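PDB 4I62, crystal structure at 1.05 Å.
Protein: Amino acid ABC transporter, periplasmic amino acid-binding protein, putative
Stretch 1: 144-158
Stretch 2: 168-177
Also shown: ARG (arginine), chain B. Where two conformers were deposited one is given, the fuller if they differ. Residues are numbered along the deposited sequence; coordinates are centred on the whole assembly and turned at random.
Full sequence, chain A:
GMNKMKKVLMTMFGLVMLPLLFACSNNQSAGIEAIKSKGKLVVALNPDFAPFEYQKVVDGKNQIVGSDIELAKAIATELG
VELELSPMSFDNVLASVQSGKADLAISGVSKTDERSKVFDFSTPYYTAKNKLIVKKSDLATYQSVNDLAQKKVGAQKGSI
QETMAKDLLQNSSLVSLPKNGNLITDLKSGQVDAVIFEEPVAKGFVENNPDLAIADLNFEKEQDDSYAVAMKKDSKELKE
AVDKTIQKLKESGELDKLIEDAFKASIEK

Stretch 1, residues 144-158: SVNDLAQKKVGAQKG
Stretch 2 (168-177) LLQNSSLVSL

Two parallel strands, Lys152 to Gln156 and Ser173 to Leu177, pair across the contact; their axes approach to 4.7 Å and their N-to-C directions differ by 25°. Stretch 1 enters through a 3-10 segment, Val145 to Leu148, with phi/psi running from -46/-35 to -85/-5. A type II turn from Leu148 to Lys151 follows: Ala149 at -56/133, Gln150 at 67/15, closed by Lys151 N to Leu148 O at 3.0 Å. Stretch 2 leaves a helix at Leu169 (-106/53) and makes a type I turn to Ser172, with Gln170 at -61/-20, Asn171 at -97/10 and Ser172 N bonded to Leu169 O at 3.0 Å. Both strands are extended, with phi from -77° (Gln156) to -157° (Ala155) and psi from 112° (Ser176) to 161° (Ala155).

The register pairs Lys152 with Ser173, Val153 with Leu174, Gly154 with Val175, Ala155 with Ser176 and Gln156 with Leu177, at CA separations of 4.5 to 5.2 Å. Hydrogen bonds alternate in donor strand, as parallel pairing requires: Ser173 N to Lys151 O (2.9 Å), Val153 N to Ser173 O (2.9 Å), Val175 N to Val153 O (3.0 Å), Ala155 N to Val175 O (3.0 Å), Leu177 N to Ala155 O (3.2 Å) and Lys157 N to Leu177 O (2.9 Å). Their N-H...O angles span 146° to 173°. CA-H...O contacts supplement the ladder, among them Lys152 CA to Ser173 O and Gly154 CA to Val175 O, both 3.2 Å.

The turns are joined by Gln150 N to Asn171 O at 2.7 Å and by a side-chain bond, Ser172 OG donating to Leu148 O at 2.7 Å. With chi1 -55° (m), the Ser172 hydroxyl, one bond beyond CB, is placed on this carbonyl, which also accepts the turn-closing bond from Lys151 N. Beside it, Ala149 CB lies 4.2 Å from Asn171 CB.

Leu169 is buried and points toward stretch 1, with chi1 -53° (m) and chi2 178° (t). Its CD2 meets Val145 CG1 at 3.7 Å and Leu148 CD1 at 4.0 Å; its CD1 meets Val153 CG1 at 4.0 Å. Leu148 adopts m,t (-61°, 173°), while Val145 and Val153 have chi1 t (159° and -178°). Leu148, Val153 and Leu169 are buried, which suits their apolar branches; Val145 is partly exposed and packs at the margin of the group.

Val153, Leu174, Ala155 and Ser176 share one sheet face. Leu174, m,t, brings CD2 to 4.1 Å from Val153 CB. The opposite face carries Lys152, Ser173 and Val175; Lys152 CG lies 4.1 Å from Ser173 CB, but the lysine end leads away. Gly154 contributes no side chain to this face. Ser176 OG, chi1 163° (t), approaches Lys157 CB at 3.4 Å.

Altogether 741 Å² is buried between the stretches, both sides summed. Gln156 has its CA-to-CB bond directed away from stretch 2; with the side chain t,t and chi3 46°, its OE1 accepts a hydrogen bond from NH2 of the bound arginine at 2.9 Å, consistent with an amino acid-binding protein.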

# COMPACT_ATOMS: atom_id res chain seq x y z
N SER A 144 3.20 14.12 18.99
CA SER A 144 3.04 12.83 19.58
C SER A 144 1.56 12.57 19.60
O SER A 144 0.72 13.44 19.49
CB SER A 144 3.58 12.77 21.00
OG SER A 144 2.75 13.49 21.90
N VAL A 145 1.29 11.31 19.70
CA VAL A 145 -0.03 10.75 19.79
C VAL A 145 -0.91 11.51 20.79
O VAL A 145 -2.12 11.67 20.52
CB VAL A 145 0.09 9.23 20.09
CG1 VAL A 145 -1.18 8.66 20.71
CG2 VAL A 145 0.46 8.49 18.81
N ASN A 146 -0.35 12.02 21.89
CA ASN A 146 -1.19 12.76 22.81
C ASN A 146 -1.85 13.98 22.18
O ASN A 146 -2.95 14.38 22.59
CB ASN A 146 -0.38 13.20 24.02
CG ASN A 146 -1.25 13.77 25.09
OD1 ASN A 146 -2.04 13.05 25.70
ND2 ASN A 146 -1.09 15.06 25.35
N ASP A 147 -1.19 14.57 21.18
CA ASP A 147 -1.73 15.74 20.49
C ASP A 147 -2.96 15.44 19.64
O ASP A 147 -3.64 16.37 19.17
CB ASP A 147 -0.66 16.39 19.61
CG ASP A 147 0.50 16.89 20.40
OD1 ASP A 147 0.30 17.45 21.50
OD2 ASP A 147 1.65 16.70 19.95
N LEU A 148 -3.26 14.17 19.42
CA LEU A 148 -4.43 13.78 18.65
C LEU A 148 -5.70 13.70 19.51
O LEU A 148 -6.80 13.44 18.96
CB LEU A 148 -4.17 12.47 17.91
CG LEU A 148 -3.03 12.54 16.91
CD1 LEU A 148 -2.73 11.16 16.36
CD2 LEU A 148 -3.37 13.50 15.77
N ALA A 149 -5.58 13.89 20.82
CA ALA A 149 -6.76 13.90 21.67
C ALA A 149 -7.77 14.95 21.19
O ALA A 149 -7.42 16.10 20.93
CB ALA A 149 -6.36 14.16 23.10
N GLN A 150 -9.03 14.51 21.11
CA GLN A 150 -10.14 15.39 20.71
C GLN A 150 -10.05 15.84 19.25
O GLN A 150 -10.73 16.81 18.85
CB GLN A 150 -10.28 16.61 21.66
CG GLN A 150 -10.76 16.27 23.06
CD GLN A 150 -9.67 15.75 23.98
OE1 GLN A 150 -8.65 16.40 24.19
NE2 GLN A 150 -9.89 14.57 24.56
N LYS A 151 -9.21 15.19 18.45
CA LYS A 151 -9.11 15.50 17.04
C LYS A 151 -9.73 14.40 16.20
O LYS A 151 -10.03 13.31 16.69
CB LYS A 151 -7.64 15.69 16.63
CG LYS A 151 -6.90 16.74 17.44
CD LYS A 151 -7.56 18.10 17.24
CE LYS A 151 -7.03 19.18 18.18
NZ LYS A 151 -5.62 19.54 17.86
N LYS A 152 -9.91 14.68 14.91
CA LYS A 152 -10.49 13.76 13.95
C LYS A 152 -9.37 13.19 13.06
O LYS A 152 -8.65 13.94 12.42
CB LYS A 152 -11.52 14.50 13.08
CG LYS A 152 -12.62 15.19 13.87
CD LYS A 152 -13.30 16.29 13.09
CE LYS A 152 -14.39 16.96 13.92
NZ LYS A 152 -13.88 17.43 15.25
N VAL A 153 -9.25 11.86 13.06
CA VAL A 153 -8.13 11.21 12.38
C VAL A 153 -8.66 10.17 11.40
O VAL A 153 -9.50 9.33 11.76
CB VAL A 153 -7.22 10.51 13.43
CG1 VAL A 153 -6.00 9.86 12.78
CG2 VAL A 153 -6.76 11.53 14.48
N GLY A 154 -8.18 10.23 10.17
CA GLY A 154 -8.58 9.30 9.14
C GLY A 154 -7.56 8.22 8.84
O GLY A 154 -6.36 8.39 9.01
N ALA A 155 -8.09 7.11 8.30
CA ALA A 155 -7.27 6.01 7.81
C ALA A 155 -8.08 5.23 6.78
O ALA A 155 -9.31 5.29 6.76
CB ALA A 155 -6.82 5.08 8.94
N GLN A 156 -7.38 4.46 5.96
CA GLN A 156 -8.05 3.67 4.93
C GLN A 156 -8.72 2.44 5.53
O GLN A 156 -8.12 1.68 6.30
CB GLN A 156 -7.08 3.28 3.81
CG GLN A 156 -7.83 2.51 2.68
CD GLN A 156 -7.01 2.21 1.44
OE1 GLN A 156 -5.87 1.77 1.53
NE2 GLN A 156 -7.58 2.42 0.28
N LYS A 157 -9.97 2.22 5.14
CA LYS A 157 -10.69 1.04 5.60
C LYS A 157 -9.96 -0.24 5.20
O LYS A 157 -9.57 -0.40 4.02
CB LYS A 157 -12.09 1.03 5.01
CG LYS A 157 -13.04 0.08 5.72
CD LYS A 157 -14.38 -0.04 4.97
CE LYS A 157 -15.41 -0.82 5.76
NZ LYS A 157 -14.90 -2.15 6.16
N GLY A 158 -9.79 -1.15 6.16
CA GLY A 158 -9.12 -2.42 5.90
C GLY A 158 -7.61 -2.37 6.09
O GLY A 158 -6.97 -3.41 5.93
N LEU A 168 -5.14 2.76 19.57
CA LEU A 168 -4.41 3.78 20.32
C LEU A 168 -5.14 5.08 20.58
O LEU A 168 -4.85 5.78 21.56
CB LEU A 168 -3.10 4.13 19.63
CG LEU A 168 -2.03 3.06 19.58
CD1 LEU A 168 -0.89 3.59 18.73
CD2 LEU A 168 -1.55 2.73 20.98
N LEU A 169 -6.07 5.41 19.69
CA LEU A 169 -6.65 6.76 19.70
C LEU A 169 -8.07 6.83 20.26
O LEU A 169 -8.98 7.38 19.62
CB LEU A 169 -6.54 7.38 18.30
CG LEU A 169 -5.14 7.38 17.68
CD1 LEU A 169 -5.19 7.99 16.27
CD2 LEU A 169 -4.10 8.10 18.56
N GLN A 170 -8.27 6.29 21.46
CA GLN A 170 -9.58 6.30 22.11
C GLN A 170 -10.13 7.69 22.40
O GLN A 170 -11.34 7.83 22.61
CB GLN A 170 -9.55 5.49 23.41
CG GLN A 170 -9.59 3.98 23.21
CD GLN A 170 -8.27 3.41 22.76
OE1 GLN A 170 -7.22 4.06 22.83
NE2 GLN A 170 -8.29 2.19 22.25
N ASN A 171 -9.27 8.70 22.44
CA ASN A 171 -9.72 10.06 22.71
C ASN A 171 -9.93 10.87 21.44
O ASN A 171 -10.13 12.09 21.52
CB ASN A 171 -8.74 10.79 23.63
CG ASN A 171 -8.66 10.20 25.02
OD1 ASN A 171 -9.64 9.68 25.53
ND2 ASN A 171 -7.49 10.29 25.63
N SER A 172 -9.88 10.20 20.29
CA SER A 172 -10.04 10.85 18.99
C SER A 172 -11.32 10.38 18.32
O SER A 172 -11.81 9.29 18.61
CB SER A 172 -8.85 10.51 18.07
OG SER A 172 -7.58 10.84 18.65
N SER A 173 -11.80 11.16 17.35
CA SER A 173 -12.89 10.73 16.46
C SER A 173 -12.28 10.11 15.22
O SER A 173 -11.47 10.73 14.52
CB SER A 173 -13.75 11.93 16.07
OG SER A 173 -14.43 12.45 17.19
N LEU A 174 -12.62 8.87 14.91
CA LEU A 174 -11.96 8.16 13.83
C LEU A 174 -12.84 8.05 12.57
O LEU A 174 -14.04 7.78 12.67
CB LEU A 174 -11.55 6.78 14.31
CG LEU A 174 -10.67 6.79 15.57
CD1 LEU A 174 -10.33 5.38 16.03
CD2 LEU A 174 -9.39 7.64 15.38
N VAL A 175 -12.25 8.31 11.42
CA VAL A 175 -12.89 8.21 10.11
C VAL A 175 -12.16 7.11 9.36
O VAL A 175 -10.94 7.13 9.28
CB VAL A 175 -12.78 9.57 9.36
CG1 VAL A 175 -13.22 9.46 7.91
CG2 VAL A 175 -13.64 10.61 10.08
N SER A 176 -12.89 6.15 8.81
CA SER A 176 -12.30 5.07 8.04
C SER A 176 -12.99 5.02 6.67
O SER A 176 -14.18 4.70 6.60
CB SER A 176 -12.51 3.76 8.78
OG SER A 176 -12.32 2.65 7.94
N LEU A 177 -12.27 5.35 5.60
CA LEU A 177 -12.83 5.49 4.28
C LEU A 177 -12.24 4.48 3.34
O LEU A 177 -11.06 4.19 3.39
CB LEU A 177 -12.55 6.87 3.70
CG LEU A 177 -13.29 8.02 4.34
CD1 LEU A 177 -12.88 9.36 3.71
CD2 LEU A 177 -14.80 7.78 4.17
N ARG B . 0.21 -1.28 4.29
CA ARG B . -1.21 -1.12 4.70
C ARG B . -1.88 -2.47 4.93
O ARG B . -1.37 -3.50 4.43
CB ARG B . -1.97 -0.25 3.73
CG ARG B . -1.91 -0.75 2.28
CD ARG B . -2.90 -0.04 1.39
NE ARG B . -2.60 -0.31 -0.00
CZ ARG B . -3.29 0.13 -1.03
NH1 ARG B . -2.93 -0.20 -2.27
NH2 ARG B . -4.36 0.90 -0.83
OXT ARG B . -2.97 -2.47 5.60